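Side-chain contacts in uncharacterized protein (Pseudomonas aeruginosa PAO1, PDB 4R1D), which is an alpha/beta hydrolase that binds calcium and probably acts as the type VI secretion lipase effector Tle4, here bound to its inhibitor Tli4: residues A[526-531]-A[541-546]; A[373-378]-A[450-455]; A[101-106]-A[387-392]. All coordinates share one frame; numbering follows the deposited sequence.

Contact 2 and contact 3 are related through one long loop. Both 373-378 and 387-392 belong to the connection between helices 365-370 and 400-421. The two contacts do not touch: their centres are about 26 Å apart and their nearest atoms about 8 Å apart. Contact 1 is remote from both, with its centre about 44 Å from that of contact 2 and about 43 Å from that of contact 3. It lies across the centre of the chain from contact 3. All three lie away from the calcium site formed by Glu152, Asp156, Phe202 and Asp203. Of the three, contact 3 alone is touched by the second protein chain, the partner in the Tle4-Tli4 complex.

Contact 1 of 3, residues A[526-531]-A[541-546]; sequences QANTKR and DARAQW
The guanidinium group of Arg543 reaches from the first turn of helix 542-556 into the loop 526-531. Its chain starts with CG beside the backbone N and then bends at chi3 (-70°), which brings the flat group up against three oxygens of the loop. NH1 donates to two of them. Asn528 OD1 lies 3.0 Å from Arg543 NH1, and Lys530 O lies 2.9 Å from the same nitrogen. Both acceptors are tilted out of the guanidinium plane. NH2 takes the third oxygen: Arg531 O is 2.8 Å from Arg543 NH2 and lies in the plane.

The Asn528 and Arg543 side chains meet at about a right angle, with amide and guanidinium planes 74° apart. The amide is also held by strand 515-519 and the loop after it: Asn528 ND2 donates to Arg518 O and Lys524 O, and OD1 also accepts from Gly520 N. Over one face of the guanidinium sits the aliphatic start of Lys530, with CB 3.9 Å from Arg543 NH2, while the amino end of that lysine leads away.

Along another edge Arg543 grips Asp541 side-on. Arg543 NE is 2.9 Å from Asp541 OD1 in a nearly straight bond (178°), and Arg543 NH2 is 3.0 Å from Asp541 OD2. Both are met on the syn side of the carboxylate. This salt bridge fixes the rotation of the guanidinium and probably balances its charge. Asp541 OD1 has a second donor on its anti side, the backbone N of Arg543 at 2.8 Å. Arg543 NE and Arg543 N come to it from opposite faces of the carboxylate plane.

Asp541 is the N-cap of helix 542-556, and Arg543 ties this helix, the last of the modelled alpha/beta hydrolase chain, to the loop that follows strand 515-519.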
ATOM      1  N   GLN A 526      14.105  33.583  -7.724  1.00 21.91           N
ATOM      2  CA  GLN A 526      13.602  33.962  -9.037  1.00 22.24           C
ATOM      3  C   GLN A 526      13.212  32.777  -9.919  1.00 17.94           C
ATOM      4  O   GLN A 526      12.476  32.940 -10.899  1.00 20.83           O
ATOM      5  CB  GLN A 526      14.588  34.908  -9.749  1.00 21.04           C
ATOM      6  CG  GLN A 526      15.918  34.286 -10.129  1.00 24.90           C
ATOM      7  CD  GLN A 526      16.842  35.289 -10.808  1.00 34.18           C
ATOM      8  OE1 GLN A 526      16.508  36.468 -10.931  1.00 41.42           O
ATOM      9  NE2 GLN A 526      18.007  34.828 -11.239  1.00 38.97           N
ATOM     10  N   ALA A 527      13.696  31.585  -9.577  1.00 18.92           N
ATOM     11  CA  ALA A 527      13.316  30.369 -10.302  1.00 18.95           C
ATOM     12  C   ALA A 527      12.204  29.618  -9.584  1.00 20.21           C
ATOM     13  O   ALA A 527      11.911  28.460  -9.903  1.00 22.85           O
ATOM     14  CB  ALA A 527      14.524  29.467 -10.494  1.00 20.25           C
ATOM     15  N   ASN A 528      11.580  30.291  -8.623  1.00 18.55           N
ATOM     16  CA  ASN A 528      10.587  29.670  -7.749  1.00 18.19           C
ATOM     17  C   ASN A 528       9.295  30.492  -7.724  1.00 18.26           C
ATOM     18  O   ASN A 528       8.630  30.575  -6.695  1.00 21.20           O
ATOM     19  CB  ASN A 528      11.187  29.570  -6.344  1.00 19.24           C
ATOM     20  CG  ASN A 528      10.377  28.697  -5.391  1.00 19.63           C
ATOM     21  OD1 ASN A 528       9.544  27.890  -5.796  1.00 15.91           O
ATOM     22  ND2 ASN A 528      10.657  28.846  -4.108  1.00 17.03           N
ATOM     23  N   THR A 529       8.946  31.103  -8.856  1.00 19.82           N
ATOM     24  CA  THR A 529       7.775  31.982  -8.917  1.00 20.86           C
ATOM     25  C   THR A 529       6.483  31.300  -9.350  1.00 21.49           C
ATOM     26  O   THR A 529       5.408  31.871  -9.186  1.00 22.50           O
ATOM     27  CB  THR A 529       8.004  33.190  -9.852  1.00 16.68           C
ATOM     28  OG1 THR A 529       8.090  32.732 -11.209  1.00 24.54           O
ATOM     29  CG2 THR A 529       9.276  33.917  -9.465  1.00 21.62           C
ATOM     30  N   LYS A 530       6.572  30.097  -9.915  1.00 19.47           N
ATOM     31  CA  LYS A 530       5.370  29.357 -10.282  1.00 24.81           C
ATOM     32  C   LYS A 530       4.629  28.879  -9.042  1.00 18.25           C
ATOM     33  O   LYS A 530       5.231  28.682  -7.992  1.00 19.96           O
ATOM     34  CB  LYS A 530       5.722  28.148 -11.151  1.00 20.22           C
ATOM     35  CG  LYS A 530       6.383  28.497 -12.474  1.00 31.70           C
ATOM     36  CD  LYS A 530       5.471  29.343 -13.354  1.00 40.11           C
ATOM     37  CE  LYS A 530       6.055  29.512 -14.752  1.00 45.89           C
ATOM     38  NZ  LYS A 530       7.417  30.114 -14.709  1.00 45.10           N
ATOM     39  N   ARG A 531       3.323  28.672  -9.165  1.00 23.37           N
ATOM     40  CA  ARG A 531       2.536  28.091  -8.073  1.00 20.35           C
ATOM     41  C   ARG A 531       3.202  26.784  -7.639  1.00 20.73           C
ATOM     42  O   ARG A 531       3.703  26.035  -8.485  1.00 17.24           O
ATOM     43  CB  ARG A 531       1.111  27.795  -8.556  1.00 22.09           C
ATOM     44  CG  ARG A 531       0.170  27.207  -7.496  1.00 20.81           C
ATOM     45  CD  ARG A 531      -1.112  26.676  -8.145  1.00 23.66           C
ATOM     46  NE  ARG A 531      -2.133  26.355  -7.153  1.00 23.95           N
ATOM     47  CZ  ARG A 531      -3.164  25.539  -7.367  1.00 23.95           C
ATOM     48  NH1 ARG A 531      -3.319  24.950  -8.547  1.00 22.08           N
ATOM     49  NH2 ARG A 531      -4.043  25.313  -6.398  1.00 24.29           N
ATOM     50  N   ASP A 541       7.562  18.439 -11.824  1.00 14.35           N
ATOM     51  CA  ASP A 541       7.782  19.887 -11.790  1.00 15.69           C
ATOM     52  C   ASP A 541       9.275  20.153 -11.907  1.00 18.55           C
ATOM     53  O   ASP A 541      10.078  19.475 -11.260  1.00 15.14           O
ATOM     54  CB  ASP A 541       7.241  20.482 -10.483  1.00 16.23           C
ATOM     55  CG  ASP A 541       7.385  22.005 -10.422  1.00 18.69           C
ATOM     56  OD1 ASP A 541       8.499  22.494 -10.148  1.00 16.96           O
ATOM     57  OD2 ASP A 541       6.373  22.702 -10.622  1.00 17.87           O
ATOM     58  N   ALA A 542       9.645  21.130 -12.734  1.00 16.88           N
ATOM     59  CA  ALA A 542      11.051  21.438 -12.985  1.00 16.87           C
ATOM     60  C   ALA A 542      11.871  21.672 -11.717  1.00 16.91           C
ATOM     61  O   ALA A 542      13.054  21.353 -11.671  1.00 14.99           O
ATOM     62  CB  ALA A 542      11.168  22.653 -13.920  1.00 20.51           C
ATOM     63  N   ARG A 543      11.260  22.260 -10.695  1.00 15.86           N
ATOM     64  CA  ARG A 543      11.997  22.553  -9.463  1.00 15.69           C
ATOM     65  C   ARG A 543      12.363  21.287  -8.690  1.00 13.33           C
ATOM     66  O   ARG A 543      13.443  21.206  -8.091  1.00 13.41           O
ATOM     67  CB  ARG A 543      11.193  23.493  -8.571  1.00 17.78           C
ATOM     68  CG  ARG A 543      11.053  24.887  -9.157  1.00 17.10           C
ATOM     69  CD  ARG A 543       9.956  25.638  -8.426  1.00 16.92           C
ATOM     70  NE  ARG A 543       8.646  25.084  -8.753  1.00 18.20           N
ATOM     71  CZ  ARG A 543       7.498  25.678  -8.447  1.00 16.73           C
ATOM     72  NH1 ARG A 543       7.507  26.824  -7.775  1.00 17.41           N
ATOM     73  NH2 ARG A 543       6.349  25.129  -8.811  1.00 17.10           N
ATOM     74  N   ALA A 544      11.448  20.316  -8.679  1.00 16.24           N
ATOM     75  CA  ALA A 544      11.706  19.058  -7.977  1.00 14.31           C
ATOM     76  C   ALA A 544      12.826  18.320  -8.682  1.00 12.52           C
ATOM     77  O   ALA A 544      13.699  17.737  -8.036  1.00 14.32           O
ATOM     78  CB  ALA A 544      10.446  18.189  -7.919  1.00 12.67           C
ATOM     79  N   GLN A 545      12.780  18.336 -10.014  1.00 15.26           N
ATOM     80  CA  GLN A 545      13.801  17.703 -10.852  1.00 14.15           C
ATOM     81  C   GLN A 545      15.162  18.359 -10.641  1.00 14.71           C
ATOM     82  O   GLN A 545      16.180  17.676 -10.497  1.00 13.42           O
ATOM     83  CB  GLN A 545      13.385  17.775 -12.330  1.00 16.57           C
ATOM     84  CG  GLN A 545      12.059  17.030 -12.599  1.00 14.51           C
ATOM     85  CD  GLN A 545      11.494  17.249 -13.988  1.00 23.42           C
ATOM     86  OE1 GLN A 545      11.961  18.107 -14.734  1.00 20.26           O
ATOM     87  NE2 GLN A 545      10.469  16.470 -14.338  1.00 23.94           N
ATOM     88  N   TRP A 546      15.167  19.687 -10.631  1.00 14.17           N
ATOM     89  CA  TRP A 546      16.398  20.450 -10.395  1.00 10.90           C
ATOM     90  C   TRP A 546      16.975  20.066  -9.046  1.00 14.56           C
ATOM     91  O   TRP A 546      18.149  19.758  -8.929  1.00 14.55           O
ATOM     92  CB  TRP A 546      16.112  21.961 -10.402  1.00 13.99           C
ATOM     93  CG  TRP A 546      17.374  22.788 -10.440  1.00 16.48           C
ATOM     94  CD1 TRP A 546      17.979  23.296 -11.557  1.00 20.43           C
ATOM     95  CD2 TRP A 546      18.201  23.177  -9.326  1.00 14.03           C
ATOM     96  NE1 TRP A 546      19.116  23.984 -11.208  1.00 18.49           N
ATOM     97  CE2 TRP A 546      19.278  23.918  -9.846  1.00 15.26           C
ATOM     98  CE3 TRP A 546      18.126  22.973  -7.940  1.00 14.16           C
ATOM     99  CZ2 TRP A 546      20.280  24.449  -9.033  1.00 16.62           C
ATOM    100  CZ3 TRP A 546      19.121  23.498  -7.136  1.00 15.76           C
ATOM    101  CH2 TRP A 546      20.180  24.239  -7.685  1.00 15.54           C
TER

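Contact 2 of 3, residues A[373-378]-A[450-455]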
ATOM      1  N   THR A 373     -12.504   7.561  20.998  1.00 20.17           N
ATOM      2  CA  THR A 373     -13.677   6.983  20.352  1.00 22.34           C
ATOM      3  C   THR A 373     -14.893   7.905  20.323  1.00 20.07           C
ATOM      4  O   THR A 373     -15.965   7.494  19.876  1.00 18.94           O
ATOM      5  CB  THR A 373     -14.087   5.634  20.988  1.00 22.35           C
ATOM      6  OG1 THR A 373     -14.409   5.824  22.371  1.00 26.92           O
ATOM      7  CG2 THR A 373     -12.954   4.620  20.862  1.00 23.62           C
ATOM      8  N   THR A 374     -14.733   9.134  20.816  1.00 24.11           N
ATOM      9  CA  THR A 374     -15.813  10.115  20.755  1.00 23.46           C
ATOM     10  C   THR A 374     -15.991  10.612  19.325  1.00 25.00           C
ATOM     11  O   THR A 374     -15.195  10.286  18.441  1.00 23.08           O
ATOM     12  CB  THR A 374     -15.564  11.329  21.687  1.00 23.32           C
ATOM     13  OG1 THR A 374     -14.521  12.143  21.143  1.00 29.02           O
ATOM     14  CG2 THR A 374     -15.171  10.871  23.078  1.00 26.47           C
ATOM     15  N   TRP A 375     -17.023  11.420  19.103  1.00 22.34           N
ATOM     16  CA  TRP A 375     -17.347  11.882  17.754  1.00 23.19           C
ATOM     17  C   TRP A 375     -16.189  12.527  16.982  1.00 24.69           C
ATOM     18  O   TRP A 375     -16.195  12.507  15.754  1.00 21.94           O
ATOM     19  CB  TRP A 375     -18.541  12.843  17.778  1.00 23.22           C
ATOM     20  CG  TRP A 375     -18.227  14.185  18.346  1.00 23.11           C
ATOM     21  CD1 TRP A 375     -18.262  14.545  19.663  1.00 23.74           C
ATOM     22  CD2 TRP A 375     -17.824  15.354  17.622  1.00 21.23           C
ATOM     23  NE1 TRP A 375     -17.902  15.868  19.805  1.00 22.84           N
ATOM     24  CE2 TRP A 375     -17.636  16.388  18.565  1.00 23.03           C
ATOM     25  CE3 TRP A 375     -17.600  15.629  16.266  1.00 19.51           C
ATOM     26  CZ2 TRP A 375     -17.239  17.673  18.197  1.00 23.15           C
ATOM     27  CZ3 TRP A 375     -17.220  16.910  15.903  1.00 19.04           C
ATOM     28  CH2 TRP A 375     -17.034  17.914  16.863  1.00 22.59           C
ATOM     29  N   TYR A 376     -15.215  13.118  17.675  1.00 17.48           N
ATOM     30  CA  TYR A 376     -14.146  13.814  16.967  1.00 18.27           C
ATOM     31  C   TYR A 376     -12.884  12.967  16.841  1.00 19.86           C
ATOM     32  O   TYR A 376     -11.872  13.438  16.341  1.00 19.48           O
ATOM     33  CB  TYR A 376     -13.830  15.206  17.569  1.00 18.29           C
ATOM     34  CG  TYR A 376     -13.253  15.197  18.974  1.00 18.81           C
ATOM     35  CD1 TYR A 376     -11.883  15.124  19.184  1.00 18.30           C
ATOM     36  CD2 TYR A 376     -14.086  15.261  20.088  1.00 19.46           C
ATOM     37  CE1 TYR A 376     -11.348  15.119  20.477  1.00 19.52           C
ATOM     38  CE2 TYR A 376     -13.570  15.248  21.370  1.00 17.83           C
ATOM     39  CZ  TYR A 376     -12.206  15.181  21.561  1.00 19.58           C
ATOM     40  OH  TYR A 376     -11.693  15.171  22.837  1.00 21.50           O
ATOM     41  N   GLY A 377     -12.960  11.716  17.285  1.00 18.30           N
ATOM     42  CA  GLY A 377     -11.818  10.817  17.217  1.00 19.00           C
ATOM     43  C   GLY A 377     -11.557  10.356  15.799  1.00 18.84           C
ATOM     44  O   GLY A 377     -12.392  10.542  14.923  1.00 17.98           O
ATOM     45  N   LEU A 378     -10.391   9.756  15.573  1.00 17.13           N
ATOM     46  CA  LEU A 378     -10.019   9.299  14.233  1.00 14.50           C
ATOM     47  C   LEU A 378     -10.952   8.188  13.756  1.00 16.35           C
ATOM     48  O   LEU A 378     -11.371   8.166  12.595  1.00 18.02           O
ATOM     49  CB  LEU A 378      -8.594   8.778  14.256  1.00 14.59           C
ATOM     50  CG  LEU A 378      -8.032   8.415  12.882  1.00 14.41           C
ATOM     51  CD1 LEU A 378      -7.911   9.667  12.021  1.00 17.50           C
ATOM     52  CD2 LEU A 378      -6.669   7.747  13.064  1.00 16.98           C
ATOM     53  N   THR A 450     -22.981  20.265  20.934  1.00 27.48           N
ATOM     54  CA  THR A 450     -23.838  19.994  22.088  1.00 29.00           C
ATOM     55  C   THR A 450     -24.693  18.730  21.939  1.00 27.40           C
ATOM     56  O   THR A 450     -24.648  17.848  22.793  1.00 32.50           O
ATOM     57  CB  THR A 450     -24.737  21.196  22.437  1.00 28.00           C
ATOM     58  OG1 THR A 450     -23.925  22.361  22.662  1.00 32.49           O
ATOM     59  CG2 THR A 450     -25.553  20.893  23.680  1.00 32.69           C
ATOM     60  N   PRO A 451     -25.477  18.637  20.859  1.00 26.34           N
ATOM     61  CA  PRO A 451     -26.356  17.469  20.721  1.00 27.43           C
ATOM     62  C   PRO A 451     -25.579  16.162  20.561  1.00 26.50           C
ATOM     63  O   PRO A 451     -26.115  15.087  20.818  1.00 29.21           O
ATOM     64  CB  PRO A 451     -27.148  17.776  19.442  1.00 27.94           C
ATOM     65  CG  PRO A 451     -27.060  19.261  19.284  1.00 32.36           C
ATOM     66  CD  PRO A 451     -25.703  19.628  19.794  1.00 28.80           C
ATOM     67  N   LEU A 452     -24.327  16.252  20.128  1.00 30.42           N
ATOM     68  CA  LEU A 452     -23.530  15.049  19.938  1.00 25.76           C
ATOM     69  C   LEU A 452     -22.979  14.556  21.269  1.00 30.25           C
ATOM     70  O   LEU A 452     -22.652  13.387  21.420  1.00 27.63           O
ATOM     71  CB  LEU A 452     -22.369  15.313  18.979  1.00 26.29           C
ATOM     72  CG  LEU A 452     -22.623  15.425  17.474  1.00 22.68           C
ATOM     73  CD1 LEU A 452     -23.598  16.543  17.136  1.00 30.70           C
ATOM     74  CD2 LEU A 452     -21.296  15.665  16.768  1.00 19.55           C
ATOM     75  N   GLU A 453     -22.889  15.461  22.235  1.00 23.33           N
ATOM     76  CA  GLU A 453     -22.156  15.189  23.466  1.00 27.88           C
ATOM     77  C   GLU A 453     -23.015  15.056  24.725  1.00 37.06           C
ATOM     78  O   GLU A 453     -22.483  14.952  25.830  1.00 30.67           O
ATOM     79  CB  GLU A 453     -21.091  16.260  23.671  1.00 29.54           C
ATOM     80  CG  GLU A 453     -20.100  16.312  22.523  1.00 28.77           C
ATOM     81  CD  GLU A 453     -18.898  17.182  22.821  1.00 36.57           C
ATOM     82  OE1 GLU A 453     -19.071  18.227  23.486  1.00 29.20           O
ATOM     83  OE2 GLU A 453     -17.781  16.810  22.396  1.00 32.26           O
ATOM     84  N   THR A 454     -24.333  15.061  24.576  1.00 34.34           N
ATOM     85  CA  THR A 454     -25.177  14.774  25.730  1.00 41.62           C
ATOM     86  C   THR A 454     -25.076  13.282  26.033  1.00 44.50           C
ATOM     87  O   THR A 454     -24.868  12.480  25.124  1.00 43.45           O
ATOM     88  CB  THR A 454     -26.640  15.154  25.479  1.00 37.57           C
ATOM     89  OG1 THR A 454     -27.130  14.415  24.357  1.00 44.84           O
ATOM     90  CG2 THR A 454     -26.756  16.634  25.194  1.00 37.82           C
ATOM     91  N   PRO A 455     -25.195  12.906  27.316  1.00 47.60           N
ATOM     92  CA  PRO A 455     -25.132  11.497  27.714  1.00 47.79           C
ATOM     93  C   PRO A 455     -25.983  10.615  26.806  1.00 47.15           C
ATOM     94  O   PRO A 455     -27.093  10.993  26.440  1.00 47.47           O
ATOM     95  CB  PRO A 455     -25.708  11.503  29.138  1.00 54.64           C
ATOM     96  CG  PRO A 455     -25.996  12.963  29.474  1.00 53.00           C
ATOM     97  CD  PRO A 455     -25.254  13.792  28.486  1.00 49.34           C
TER
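Trp375 packs against Leu452 and Glu453, so that the type I beta turn 374-377 docks on the short helix 450-453. The contact joins a turn and a short helix beside the mixed sheet that holds strands 339-342 and 443-446.

The apolar part is a CH-pi contact. Leu452 CD2 lies over one face of the indole, 3.9 Å from the centroid of the five-membered ring and 27° off its normal. Its nearest ring atom is Trp375 CD2, 3.6 Å from Leu452 CD2. The two side chains cross at about a right angle, and the methyl sits offset toward the rim of the indole. Tyr376 CB covers the opposite face, and the indole also meets Trp445 edge-to-face. The ring is therefore held from several directions.

The polar part uses the edge of the same ring. Glu453 reaches it with an extended chain, and its carboxylate is turned 68° from the indole. Arg357 forms a salt bridge with Glu453 OE2, which probably helps to place this oxygen. Trp375 NE1 donates to Glu453 OE2 at 2.8 Å, with the oxygen in the ring plane but the nitrogen well above the carboxylate plane.

Contact 3 of 3, residues A[101-106]-A[387-392]; sequences ARQELL and LDMSDK
Gln103 and Met389 carry this contact between a helix and a loop. The glutamine leaves helix 99-105 with CG anti to the backbone N (chi1 180°) and stays extended through chi2, so its amide reaches the far loop. A turn at chi3 (76°) presents OE1 to the backbone of Met389. Met389 N lies 3.0 Å from Gln103 OE1, in the carbonyl plane and on a lone pair. The other end of the amide is held too: Gln103 NE2 donates to Ala315 O and Tyr386 O. Both amide ends are thus bonded, which sets the flip of the group.

Met389 bends at chi3 and curls its methyl back to the glutamine, with Met389 CE 4.0 Å from Gln103 CD. Next to it, Asp388 shapes the loop. Asp388 OD1 accepts from Ser390 N at 3.0 Å, forming an Asx turn, and from Ser390 OG at 2.7 Å.

Helix 310-317 flanks the contact, with Ala315 against Met389, while Leu387 and Asp388 rest on the start of helix 400-421. Leu188 of the second protein chain also packs on Met389, and Ser183 of that chain bonds Glu104, so helix 99-105 and the loop both border the partner.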
ATOM      1  N   ALA A 101     -14.046  -7.256   0.150  1.00 15.13           N
ATOM      2  CA  ALA A 101     -12.942  -7.741  -0.681  1.00 15.09           C
ATOM      3  C   ALA A 101     -11.728  -6.813  -0.564  1.00 15.70           C
ATOM      4  O   ALA A 101     -10.588  -7.280  -0.430  1.00 14.37           O
ATOM      5  CB  ALA A 101     -13.379  -7.869  -2.132  1.00 15.18           C
ATOM      6  N   ARG A 102     -11.967  -5.503  -0.597  1.00 12.15           N
ATOM      7  CA  ARG A 102     -10.853  -4.549  -0.535  1.00 12.47           C
ATOM      8  C   ARG A 102     -10.083  -4.690   0.752  1.00 17.78           C
ATOM      9  O   ARG A 102      -8.861  -4.614   0.754  1.00 16.88           O
ATOM     10  CB  ARG A 102     -11.334  -3.100  -0.661  1.00 14.14           C
ATOM     11  CG  ARG A 102     -11.867  -2.753  -2.035  1.00 14.61           C
ATOM     12  CD  ARG A 102     -12.502  -1.366  -2.022  1.00 20.74           C
ATOM     13  NE  ARG A 102     -12.964  -0.990  -3.349  1.00 24.21           N
ATOM     14  CZ  ARG A 102     -13.604   0.140  -3.617  1.00 21.37           C
ATOM     15  NH1 ARG A 102     -13.846   1.003  -2.643  1.00 22.37           N
ATOM     16  NH2 ARG A 102     -13.990   0.410  -4.854  1.00 23.80           N
ATOM     17  N   GLN A 103     -10.808  -4.876   1.850  1.00 13.08           N
ATOM     18  CA  GLN A 103     -10.181  -5.026   3.148  1.00 15.16           C
ATOM     19  C   GLN A 103      -9.355  -6.306   3.224  1.00 13.73           C
ATOM     20  O   GLN A 103      -8.295  -6.342   3.841  1.00 16.11           O
ATOM     21  CB  GLN A 103     -11.243  -5.028   4.245  1.00 14.41           C
ATOM     22  CG  GLN A 103     -10.665  -5.188   5.624  1.00 16.56           C
ATOM     23  CD  GLN A 103     -11.689  -4.930   6.703  1.00 17.62           C
ATOM     24  OE1 GLN A 103     -12.549  -5.767   6.959  1.00 18.50           O
ATOM     25  NE2 GLN A 103     -11.606  -3.760   7.339  1.00 17.26           N
ATOM     26  N   GLU A 104      -9.840  -7.360   2.581  1.00 16.46           N
ATOM     27  CA  GLU A 104      -9.097  -8.614   2.535  1.00 16.67           C
ATOM     28  C   GLU A 104      -7.881  -8.545   1.632  1.00 14.74           C
ATOM     29  O   GLU A 104      -6.837  -9.113   1.947  1.00 17.91           O
ATOM     30  CB  GLU A 104      -9.994  -9.739   2.036  1.00 18.58           C
ATOM     31  CG  GLU A 104     -11.140 -10.022   2.939  1.00 18.40           C
ATOM     32  CD  GLU A 104     -12.228 -10.872   2.278  1.00 26.74           C
ATOM     33  OE1 GLU A 104     -12.232 -11.066   1.027  1.00 22.24           O
ATOM     34  OE2 GLU A 104     -13.101 -11.338   3.035  1.00 26.34           O
ATOM     35  N   LEU A 105      -8.019  -7.887   0.491  1.00 16.22           N
ATOM     36  CA  LEU A 105      -6.948  -7.926  -0.498  1.00 14.50           C
ATOM     37  C   LEU A 105      -5.849  -6.885  -0.254  1.00 19.89           C
ATOM     38  O   LEU A 105      -4.714  -7.078  -0.674  1.00 17.73           O
ATOM     39  CB  LEU A 105      -7.525  -7.760  -1.895  1.00 15.14           C
ATOM     40  CG  LEU A 105      -8.492  -8.886  -2.289  1.00 15.00           C
ATOM     41  CD1 LEU A 105      -9.239  -8.541  -3.558  1.00 18.01           C
ATOM     42  CD2 LEU A 105      -7.726 -10.212  -2.442  1.00 21.59           C
ATOM     43  N   LEU A 106      -6.182  -5.785   0.408  1.00 15.16           N
ATOM     44  CA  LEU A 106      -5.170  -4.767   0.716  1.00 15.08           C
ATOM     45  C   LEU A 106      -4.733  -4.936   2.166  1.00 18.03           C
ATOM     46  O   LEU A 106      -4.894  -4.044   3.006  1.00 20.72           O
ATOM     47  CB  LEU A 106      -5.688  -3.353   0.414  1.00 15.73           C
ATOM     48  CG  LEU A 106      -5.978  -3.087  -1.075  1.00 16.40           C
ATOM     49  CD1 LEU A 106      -6.654  -1.734  -1.291  1.00 20.07           C
ATOM     50  CD2 LEU A 106      -4.706  -3.203  -1.939  1.00 18.18           C
ATOM     51  N   LEU A 387     -13.546  -1.651  11.171  1.00 17.13           N
ATOM     52  CA  LEU A 387     -12.203  -2.145  11.508  1.00 16.33           C
ATOM     53  C   LEU A 387     -11.976  -3.598  11.070  1.00 19.73           C
ATOM     54  O   LEU A 387     -10.897  -3.955  10.572  1.00 19.00           O
ATOM     55  CB  LEU A 387     -11.941  -2.005  13.008  1.00 16.46           C
ATOM     56  CG  LEU A 387     -11.951  -0.563  13.518  1.00 18.42           C
ATOM     57  CD1 LEU A 387     -11.955  -0.533  15.054  1.00 18.58           C
ATOM     58  CD2 LEU A 387     -10.750   0.197  12.961  1.00 20.31           C
ATOM     59  N   ASP A 388     -12.987  -4.432  11.275  1.00 17.41           N
ATOM     60  CA  ASP A 388     -12.933  -5.831  10.862  1.00 18.00           C
ATOM     61  C   ASP A 388     -14.338  -6.237  10.443  1.00 22.11           C
ATOM     62  O   ASP A 388     -15.220  -6.436  11.276  1.00 20.34           O
ATOM     63  CB  ASP A 388     -12.436  -6.722  12.002  1.00 19.41           C
ATOM     64  CG  ASP A 388     -12.233  -8.177  11.574  1.00 22.94           C
ATOM     65  OD1 ASP A 388     -12.739  -8.579  10.505  1.00 19.20           O
ATOM     66  OD2 ASP A 388     -11.558  -8.918  12.314  1.00 24.33           O
ATOM     67  N   MET A 389     -14.555  -6.348   9.140  1.00 14.89           N
ATOM     68  CA  MET A 389     -15.888  -6.631   8.638  1.00 19.48           C
ATOM     69  C   MET A 389     -16.130  -8.128   8.434  1.00 23.36           C
ATOM     70  O   MET A 389     -17.160  -8.522   7.900  1.00 24.01           O
ATOM     71  CB  MET A 389     -16.126  -5.854   7.344  1.00 19.35           C
ATOM     72  CG  MET A 389     -15.928  -4.342   7.509  1.00 19.75           C
ATOM     73  SD  MET A 389     -16.436  -3.373   6.074  1.00 23.74           S
ATOM     74  CE  MET A 389     -15.041  -3.628   4.974  1.00 16.08           C
ATOM     75  N   SER A 390     -15.201  -8.957   8.895  1.00 20.07           N
ATOM     76  CA  SER A 390     -15.206 -10.375   8.523  1.00 29.89           C
ATOM     77  C   SER A 390     -16.268 -11.202   9.242  1.00 30.58           C
ATOM     78  O   SER A 390     -16.663 -12.271   8.773  1.00 35.44           O
ATOM     79  CB  SER A 390     -13.819 -11.000   8.722  1.00 28.94           C
ATOM     80  OG  SER A 390     -13.513 -11.163  10.099  1.00 28.00           O
ATOM     81  N   ASP A 391     -16.735 -10.704  10.376  1.00 31.12           N
ATOM     82  CA  ASP A 391     -17.654 -11.460  11.201  1.00 43.13           C
ATOM     83  C   ASP A 391     -18.001 -10.600  12.401  1.00 49.05           C
ATOM     84  O   ASP A 391     -17.304  -9.623  12.690  1.00 48.78           O
ATOM     85  CB  ASP A 391     -16.985 -12.760  11.662  1.00 32.70           C
ATOM     86  CG  ASP A 391     -17.956 -13.727  12.299  1.00 45.39           C
ATOM     87  OD1 ASP A 391     -19.180 -13.479  12.252  1.00 47.58           O
ATOM     88  OD2 ASP A 391     -17.485 -14.751  12.843  1.00 45.55           O
ATOM     89  N   LYS A 392     -19.076 -10.955  13.093  1.00 51.85           N
ATOM     90  CA  LYS A 392     -19.426 -10.272  14.328  1.00 56.87           C
ATOM     91  C   LYS A 392     -18.281 -10.458  15.312  1.00 53.00           C
ATOM     92  O   LYS A 392     -17.679 -11.527  15.370  1.00 41.17           O
ATOM     93  CB  LYS A 392     -20.714 -10.840  14.919  1.00 53.25           C
ATOM     94  CG  LYS A 392     -21.752 -11.239  13.893  1.00 51.56           C
ATOM     95  CD  LYS A 392     -21.880 -12.755  13.805  1.00 59.26           C
ATOM     96  CE  LYS A 392     -22.285 -13.369  15.147  1.00 63.15           C
ATOM     97  NZ  LYS A 392     -21.158 -13.467  16.126  1.00 61.12           N
TER